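Local coordinates for protein shikimate dehydrogenase (NADP(+)) (Listeria monocytogenes, PDB 3TNL) that probably catalyses the reversible NADPH-linked reduction of 3-dehydroshikimate to shikimate, a step of chorismate and aromatic amino acid biosynthesis, at residues H150-A162 / L220-T234. Residues are numbered along the deposited sequence; the frame is centred on the assembly and turned at random. Where two conformers were deposited one is given.
Sequences HDIIGKKMTICGA and LRKEIAESVIFTNAT. With NAD (nicotinamide-adenine-dinucleotide), chain H.
Lys-156 turns CG opposite its backbone N (chi1 177°) and stays extended to NZ, which reaches across to Glu-223 and Glu-226 of segment 220-234. NZ forms a salt bridge with Glu-223 OE1 (2.7 Å), on the syn side but out of the carboxylate plane. It forms a second with Glu-226 OE1 at 2.8 Å, nearly head-on to the C-O bond. Lys-222 NZ takes the syn lone pair of that same Glu-226 oxygen, so two ammonium groups share it. Ser-182 gives Glu-223 OE1 a second partner.

In Thr-158, chi1 of -67° puts OG1 beside Ser-227 and CG2 against the Phe-230 ring. OG1 donates to Ser-227 OG (2.8 Å), and Ser-227 OG in turn donates to Glu-223 O (2.6 Å). Thr-158 CG2 meets Phe-230 CD1 at 3.7 Å. Cys-160 SG approaches the same ring obliquely, while Ile-224 CD1 lies over the centre of one face. On the other side of the sheet, Ile-159 CG1 lies 3.9 Å from Thr-231 CB.

Strands 156-160 and 229-232 are parallel neighbours. Their bonds include Thr-158 N to Ile-229 O and Cys-160 N to Thr-231 O. Past the strand ends, Ala-162 N donates to NAD O3B (2.9 Å), and Thr-234 CB lies against O4B of the adenosine ribose. This is the dinucleotide-binding Rossmann fold, with the glycine-rich turn following its first strand.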
loop_
_atom_site.group_PDB
_atom_site.type_symbol
_atom_site.label_atom_id
_atom_site.label_comp_id
_atom_site.label_asym_id
_atom_site.label_seq_id
_atom_site.Cartn_x
_atom_site.Cartn_y
_atom_site.Cartn_z
ATOM N N HIS B 150 -25.425 -27.956 5.275
ATOM C CA HIS B 150 -25.049 -29.171 4.563
ATOM C C HIS B 150 -23.892 -29.858 5.234
ATOM O O HIS B 150 -22.793 -29.300 5.323
ATOM C CB HIS B 150 -24.710 -28.872 3.108
ATOM C CG HIS B 150 -25.804 -28.164 2.388
ATOM N ND1 HIS B 150 -27.108 -28.619 2.393
ATOM C CD2 HIS B 150 -25.795 -27.041 1.632
ATOM C CE1 HIS B 150 -27.854 -27.789 1.688
ATOM N NE2 HIS B 150 -27.086 -26.821 1.218
ATOM N N ASP B 151 -24.129 -31.081 5.679
ATOM C CA ASP B 151 -23.103 -31.863 6.354
ATOM C C ASP B 151 -22.564 -32.931 5.410
ATOM O O ASP B 151 -23.254 -33.916 5.108
ATOM C CB ASP B 151 -23.658 -32.525 7.622
ATOM C CG ASP B 151 -22.632 -33.411 8.322
ATOM O OD1 ASP B 151 -21.407 -33.193 8.168
ATOM O OD2 ASP B 151 -23.069 -34.327 9.057
ATOM N N ILE B 152 -21.353 -32.722 4.899
ATOM C CA ILE B 152 -20.759 -33.684 3.993
ATOM C C ILE B 152 -19.621 -34.483 4.626
ATOM O O ILE B 152 -18.986 -35.308 3.964
ATOM C CB ILE B 152 -20.310 -33.019 2.643
ATOM C CG1 ILE B 152 -19.038 -32.172 2.817
ATOM C CG2 ILE B 152 -21.513 -32.194 2.062
ATOM C CD1 ILE B 152 -18.382 -31.744 1.459
ATOM N N ILE B 153 -19.325 -34.239 5.901
ATOM C CA ILE B 153 -18.236 -34.941 6.564
ATOM C C ILE B 153 -18.626 -36.418 6.720
ATOM O O ILE B 153 -19.759 -36.733 7.072
ATOM C CB ILE B 153 -17.915 -34.288 7.939
ATOM C CG1 ILE B 153 -17.644 -32.781 7.768
ATOM C CG2 ILE B 153 -16.750 -34.991 8.625
ATOM C CD1 ILE B 153 -16.592 -32.419 6.760
ATOM N N GLY B 154 -17.689 -37.301 6.429
ATOM C CA GLY B 154 -17.902 -38.735 6.517
ATOM C C GLY B 154 -18.687 -39.326 5.362
ATOM O O GLY B 154 -19.099 -40.473 5.405
ATOM N N LYS B 155 -18.839 -38.539 4.294
ATOM C CA LYS B 155 -19.635 -38.941 3.149
ATOM C C LYS B 155 -18.831 -38.825 1.863
ATOM O O LYS B 155 -17.636 -38.621 1.900
ATOM C CB LYS B 155 -20.909 -38.102 3.111
ATOM C CG LYS B 155 -21.714 -38.205 4.402
ATOM C CD LYS B 155 -22.913 -37.319 4.439
ATOM C CE LYS B 155 -23.584 -37.364 5.792
ATOM N NZ LYS B 155 -24.712 -36.374 5.849
ATOM N N LYS B 156 -19.507 -38.990 0.733
ATOM C CA LYS B 156 -18.888 -38.994 -0.583
ATOM C C LYS B 156 -19.238 -37.772 -1.399
ATOM O O LYS B 156 -20.419 -37.363 -1.452
ATOM C CB LYS B 156 -19.325 -40.229 -1.351
ATOM C CG LYS B 156 -18.830 -40.341 -2.713
ATOM C CD LYS B 156 -19.142 -41.773 -3.180
ATOM C CE LYS B 156 -18.612 -42.037 -4.526
ATOM N NZ LYS B 156 -18.603 -43.520 -4.846
ATOM N N MET B 157 -18.226 -37.159 -1.993
ATOM C CA MET B 157 -18.410 -36.043 -2.900
ATOM C C MET B 157 -17.956 -36.470 -4.269
ATOM O O MET B 157 -16.953 -37.163 -4.403
ATOM C CB MET B 157 -17.573 -34.819 -2.465
ATOM C CG MET B 157 -17.578 -33.658 -3.481
ATOM S SD MET B 157 -16.833 -32.116 -2.865
ATOM C CE MET B 157 -15.147 -32.671 -2.582
ATOM N N THR B 158 -18.705 -36.035 -5.280
ATOM C CA THR B 158 -18.348 -36.173 -6.681
ATOM C C THR B 158 -18.102 -34.718 -7.142
ATOM O O THR B 158 -18.911 -33.859 -6.912
ATOM C CB THR B 158 -19.396 -36.848 -7.530
ATOM O OG1 THR B 158 -19.497 -38.215 -7.096
ATOM C CG2 THR B 158 -19.028 -36.838 -8.990
ATOM N N ILE B 159 -16.974 -34.472 -7.775
ATOM C CA ILE B 159 -16.619 -33.121 -8.182
ATOM C C ILE B 159 -16.023 -33.095 -9.581
ATOM O O ILE B 159 -15.251 -33.987 -9.964
ATOM C CB ILE B 159 -15.676 -32.502 -7.129
ATOM C CG1 ILE B 159 -15.369 -31.032 -7.442
ATOM C CG2 ILE B 159 -14.374 -33.312 -6.986
ATOM C CD1 ILE B 159 -14.592 -30.325 -6.330
ATOM N N CYS B 160 -16.398 -32.070 -10.347
ATOM C CA CYS B 160 -15.875 -31.832 -11.678
ATOM C C CYS B 160 -14.825 -30.734 -11.589
ATOM O O CYS B 160 -15.079 -29.652 -11.092
ATOM C CB CYS B 160 -16.950 -31.327 -12.645
ATOM S SG CYS B 160 -18.302 -32.474 -12.870
ATOM N N GLY B 161 -13.629 -31.038 -12.077
ATOM C CA GLY B 161 -12.553 -30.067 -12.145
ATOM C C GLY B 161 -11.256 -30.534 -11.524
ATOM O O GLY B 161 -11.204 -31.451 -10.701
ATOM N N ALA B 162 -10.201 -29.824 -11.903
ATOM C CA ALA B 162 -8.818 -30.136 -11.480
ATOM C C ALA B 162 -7.879 -28.946 -11.550
ATOM O O ALA B 162 -6.634 -29.127 -11.553
ATOM C CB ALA B 162 -8.263 -31.300 -12.270
ATOM N N LEU B 220 -19.982 -41.693 -13.969
ATOM C CA LEU B 220 -20.559 -40.506 -13.327
ATOM C C LEU B 220 -21.931 -40.783 -12.662
ATOM O O LEU B 220 -22.203 -40.314 -11.571
ATOM C CB LEU B 220 -20.653 -39.364 -14.359
ATOM C CG LEU B 220 -21.135 -38.005 -13.828
ATOM C CD1 LEU B 220 -20.176 -37.443 -12.790
ATOM C CD2 LEU B 220 -21.312 -37.038 -14.961
ATOM N N ARG B 221 -22.777 -41.562 -13.327
ATOM C CA ARG B 221 -24.082 -41.914 -12.767
ATOM C C ARG B 221 -23.889 -42.616 -11.415
ATOM O O ARG B 221 -24.540 -42.279 -10.438
ATOM C CB ARG B 221 -24.832 -42.833 -13.729
ATOM C CG ARG B 221 -26.256 -43.138 -13.314
ATOM C CD ARG B 221 -26.969 -44.035 -14.314
ATOM N NE ARG B 221 -27.204 -43.288 -15.541
ATOM C CZ ARG B 221 -28.166 -42.373 -15.654
ATOM N NH1 ARG B 221 -28.324 -41.692 -16.788
ATOM N NH2 ARG B 221 -28.957 -42.125 -14.635
ATOM N N LYS B 222 -22.969 -43.584 -11.381
ATOM C CA LYS B 222 -22.709 -44.333 -10.147
ATOM C C LYS B 222 -22.221 -43.395 -9.066
ATOM O O LYS B 222 -22.757 -43.388 -7.940
ATOM C CB LYS B 222 -21.700 -45.451 -10.342
ATOM C CG LYS B 222 -21.379 -46.202 -9.037
ATOM C CD LYS B 222 -20.246 -47.220 -9.246
ATOM C CE LYS B 222 -19.998 -48.063 -8.006
ATOM N NZ LYS B 222 -19.308 -47.402 -6.833
ATOM N N GLU B 223 -21.198 -42.608 -9.401
ATOM C CA GLU B 223 -20.617 -41.734 -8.391
ATOM C C GLU B 223 -21.640 -40.757 -7.792
ATOM O O GLU B 223 -21.749 -40.627 -6.543
ATOM C CB GLU B 223 -19.353 -41.030 -8.912
ATOM C CG GLU B 223 -18.261 -41.975 -9.406
ATOM C CD GLU B 223 -17.951 -43.054 -8.426
ATOM O OE1 GLU B 223 -17.720 -42.728 -7.258
ATOM O OE2 GLU B 223 -17.946 -44.249 -8.821
ATOM N N ILE B 224 -22.388 -40.074 -8.649
ATOM C CA ILE B 224 -23.399 -39.139 -8.145
ATOM C C ILE B 224 -24.456 -39.835 -7.270
ATOM O O ILE B 224 -24.851 -39.313 -6.227
ATOM C CB ILE B 224 -24.057 -38.356 -9.265
ATOM C CG1 ILE B 224 -23.063 -37.450 -9.973
ATOM C CG2 ILE B 224 -25.175 -37.488 -8.710
ATOM C CD1 ILE B 224 -23.615 -36.762 -11.230
ATOM N N ALA B 225 -24.912 -41.004 -7.701
ATOM C CA ALA B 225 -25.899 -41.751 -6.972
ATOM C C ALA B 225 -25.483 -42.059 -5.539
ATOM O O ALA B 225 -26.342 -42.154 -4.654
ATOM C CB ALA B 225 -26.208 -43.070 -7.724
ATOM N N GLU B 226 -24.176 -42.233 -5.352
ATOM C CA GLU B 226 -23.587 -42.567 -4.052
ATOM C C GLU B 226 -23.099 -41.379 -3.225
ATOM O O GLU B 226 -22.645 -41.561 -2.097
ATOM C CB GLU B 226 -22.413 -43.532 -4.303
ATOM C CG GLU B 226 -22.873 -44.828 -4.940
ATOM C CD GLU B 226 -21.754 -45.765 -5.362
ATOM O OE1 GLU B 226 -20.565 -45.382 -5.362
ATOM O OE2 GLU B 226 -22.115 -46.913 -5.727
ATOM N N SER B 227 -23.214 -40.165 -3.779
ATOM C CA SER B 227 -22.700 -38.956 -3.160
ATOM C C SER B 227 -23.714 -38.122 -2.451
ATOM O O SER B 227 -24.867 -38.033 -2.868
ATOM C CB SER B 227 -22.081 -38.072 -4.223
ATOM O OG SER B 227 -21.031 -38.734 -4.864
ATOM N N VAL B 228 -23.256 -37.495 -1.376
ATOM C CA VAL B 228 -24.095 -36.531 -0.656
ATOM C C VAL B 228 -24.144 -35.184 -1.450
ATOM O O VAL B 228 -25.155 -34.450 -1.392
ATOM C CB VAL B 228 -23.553 -36.299 0.797
ATOM C CG1 VAL B 228 -22.208 -35.611 0.824
ATOM C CG2 VAL B 228 -24.581 -35.520 1.572
ATOM N N ILE B 229 -23.098 -34.946 -2.238
ATOM C CA ILE B 229 -22.962 -33.693 -2.962
ATOM C C ILE B 229 -22.249 -33.934 -4.280
ATOM O O ILE B 229 -21.322 -34.762 -4.386
ATOM C CB ILE B 229 -22.166 -32.685 -2.088
ATOM C CG1 ILE B 229 -22.198 -31.272 -2.703
ATOM C CG2 ILE B 229 -20.757 -33.176 -1.779
ATOM C CD1 ILE B 229 -21.670 -30.202 -1.746
ATOM N N PHE B 230 -22.704 -33.190 -5.305
ATOM C CA PHE B 230 -22.126 -33.135 -6.635
ATOM C C PHE B 230 -21.762 -31.670 -6.841
ATOM O O PHE B 230 -22.611 -30.805 -6.760
ATOM C CB PHE B 230 -23.123 -33.608 -7.704
ATOM C CG PHE B 230 -22.634 -33.456 -9.118
ATOM C CD1 PHE B 230 -21.468 -34.061 -9.510
ATOM C CD2 PHE B 230 -23.354 -32.740 -10.063
ATOM C CE1 PHE B 230 -21.017 -33.955 -10.798
ATOM C CE2 PHE B 230 -22.876 -32.632 -11.373
ATOM C CZ PHE B 230 -21.688 -33.228 -11.722
ATOM N N THR B 231 -20.507 -31.415 -7.128
ATOM C CA THR B 231 -19.984 -30.063 -7.251
ATOM C C THR B 231 -19.313 -29.773 -8.566
ATOM O O THR B 231 -18.533 -30.570 -9.057
ATOM C CB THR B 231 -18.872 -29.873 -6.147
ATOM O OG1 THR B 231 -19.462 -30.075 -4.854
ATOM C CG2 THR B 231 -18.206 -28.481 -6.215
ATOM N N ASN B 232 -19.638 -28.638 -9.160
ATOM C CA ASN B 232 -18.928 -28.153 -10.308
ATOM C C ASN B 232 -17.833 -27.195 -9.834
ATOM O O ASN B 232 -18.108 -26.181 -9.200
ATOM C CB ASN B 232 -19.798 -27.353 -11.277
ATOM C CG ASN B 232 -18.959 -26.756 -12.394
ATOM O OD1 ASN B 232 -18.305 -27.501 -13.153
ATOM N ND2 ASN B 232 -18.868 -25.421 -12.456
ATOM N N ALA B 233 -16.599 -27.510 -10.178
ATOM C CA ALA B 233 -15.445 -26.651 -9.894
ATOM C C ALA B 233 -14.663 -26.410 -11.182
ATOM O O ALA B 233 -13.433 -26.478 -11.217
ATOM C CB ALA B 233 -14.572 -27.195 -8.751
ATOM N N THR B 234 -15.389 -26.200 -12.276
ATOM C CA THR B 234 -14.812 -25.826 -13.565
ATOM C C THR B 234 -15.389 -24.484 -13.962
ATOM O O THR B 234 -16.328 -23.988 -13.318
ATOM C CB THR B 234 -15.169 -26.799 -14.713
ATOM O OG1 THR B 234 -16.559 -26.655 -15.043
ATOM C CG2 THR B 234 -14.843 -28.276 -14.366
HETATM P PA NAD H . -8.474 -23.277 -13.594
HETATM O O1A NAD H . -8.138 -22.558 -14.898
HETATM O O2A NAD H . -7.374 -23.453 -12.565
HETATM O O5B NAD H . -9.174 -24.694 -13.953
HETATM C C5B NAD H . -10.161 -24.862 -14.971
HETATM C C4B NAD H . -10.870 -26.208 -14.779
HETATM O O4B NAD H . -12.011 -26.264 -15.650
HETATM C C3B NAD H . -10.023 -27.382 -15.231
HETATM O O3B NAD H . -10.401 -28.535 -14.438
HETATM C C2B NAD H . -10.425 -27.624 -16.666
HETATM O O2B NAD H . -10.252 -28.972 -17.083
HETATM C C1B NAD H . -11.901 -27.288 -16.616
HETATM N N9A NAD H . -12.532 -26.855 -17.868
HETATM C C8A NAD H . -12.387 -25.633 -18.435
HETATM N N7A NAD H . -13.165 -25.557 -19.535
HETATM C C5A NAD H . -13.840 -26.724 -19.690
HETATM C C6A NAD H . -14.755 -27.257 -20.575
HETATM N N6A NAD H . -15.205 -26.531 -21.604
HETATM N N1A NAD H . -15.249 -28.498 -20.374
HETATM C C2A NAD H . -14.816 -29.255 -19.335
HETATM N N3A NAD H . -13.919 -28.809 -18.427
HETATM C C4A NAD H . -13.414 -27.562 -18.564
HETATM O O3 NAD H . -9.713 -22.477 -12.978
HETATM P PN NAD H . -10.057 -22.244 -11.425
HETATM O O1N NAD H . -9.281 -21.087 -10.847
HETATM O O2N NAD H . -10.076 -23.591 -10.699
HETATM O O5D NAD H . -11.565 -21.676 -11.475
HETATM C C5D NAD H . -12.600 -22.522 -11.960
HETATM C C4D NAD H . -13.886 -21.804 -11.603
HETATM O O4D NAD H . -13.923 -21.572 -10.183
HETATM C C3D NAD H . -13.961 -20.435 -12.259
HETATM O O3D NAD H . -15.256 -20.288 -12.850
HETATM C C2D NAD H . -13.764 -19.451 -11.118
HETATM O O2D NAD H . -14.394 -18.173 -11.358
HETATM C C1D NAD H . -14.358 -20.222 -9.946
HETATM N N1N NAD H . -13.883 -19.850 -8.611
HETATM C C2N NAD H . -14.769 -19.450 -7.679
HETATM C C3N NAD H . -14.349 -19.110 -6.398
HETATM C C7N NAD H . -15.310 -18.666 -5.343
HETATM O O7N NAD H . -14.819 -18.034 -4.408
HETATM N N7N NAD H . -16.617 -18.991 -5.433
HETATM C C4N NAD H . -12.982 -19.183 -6.084
HETATM C C5N NAD H . -12.087 -19.604 -7.062
HETATM C C6N NAD H . -12.560 -19.931 -8.333
HETATM O O HOH W 1 -22.229 -40.316 0.420
#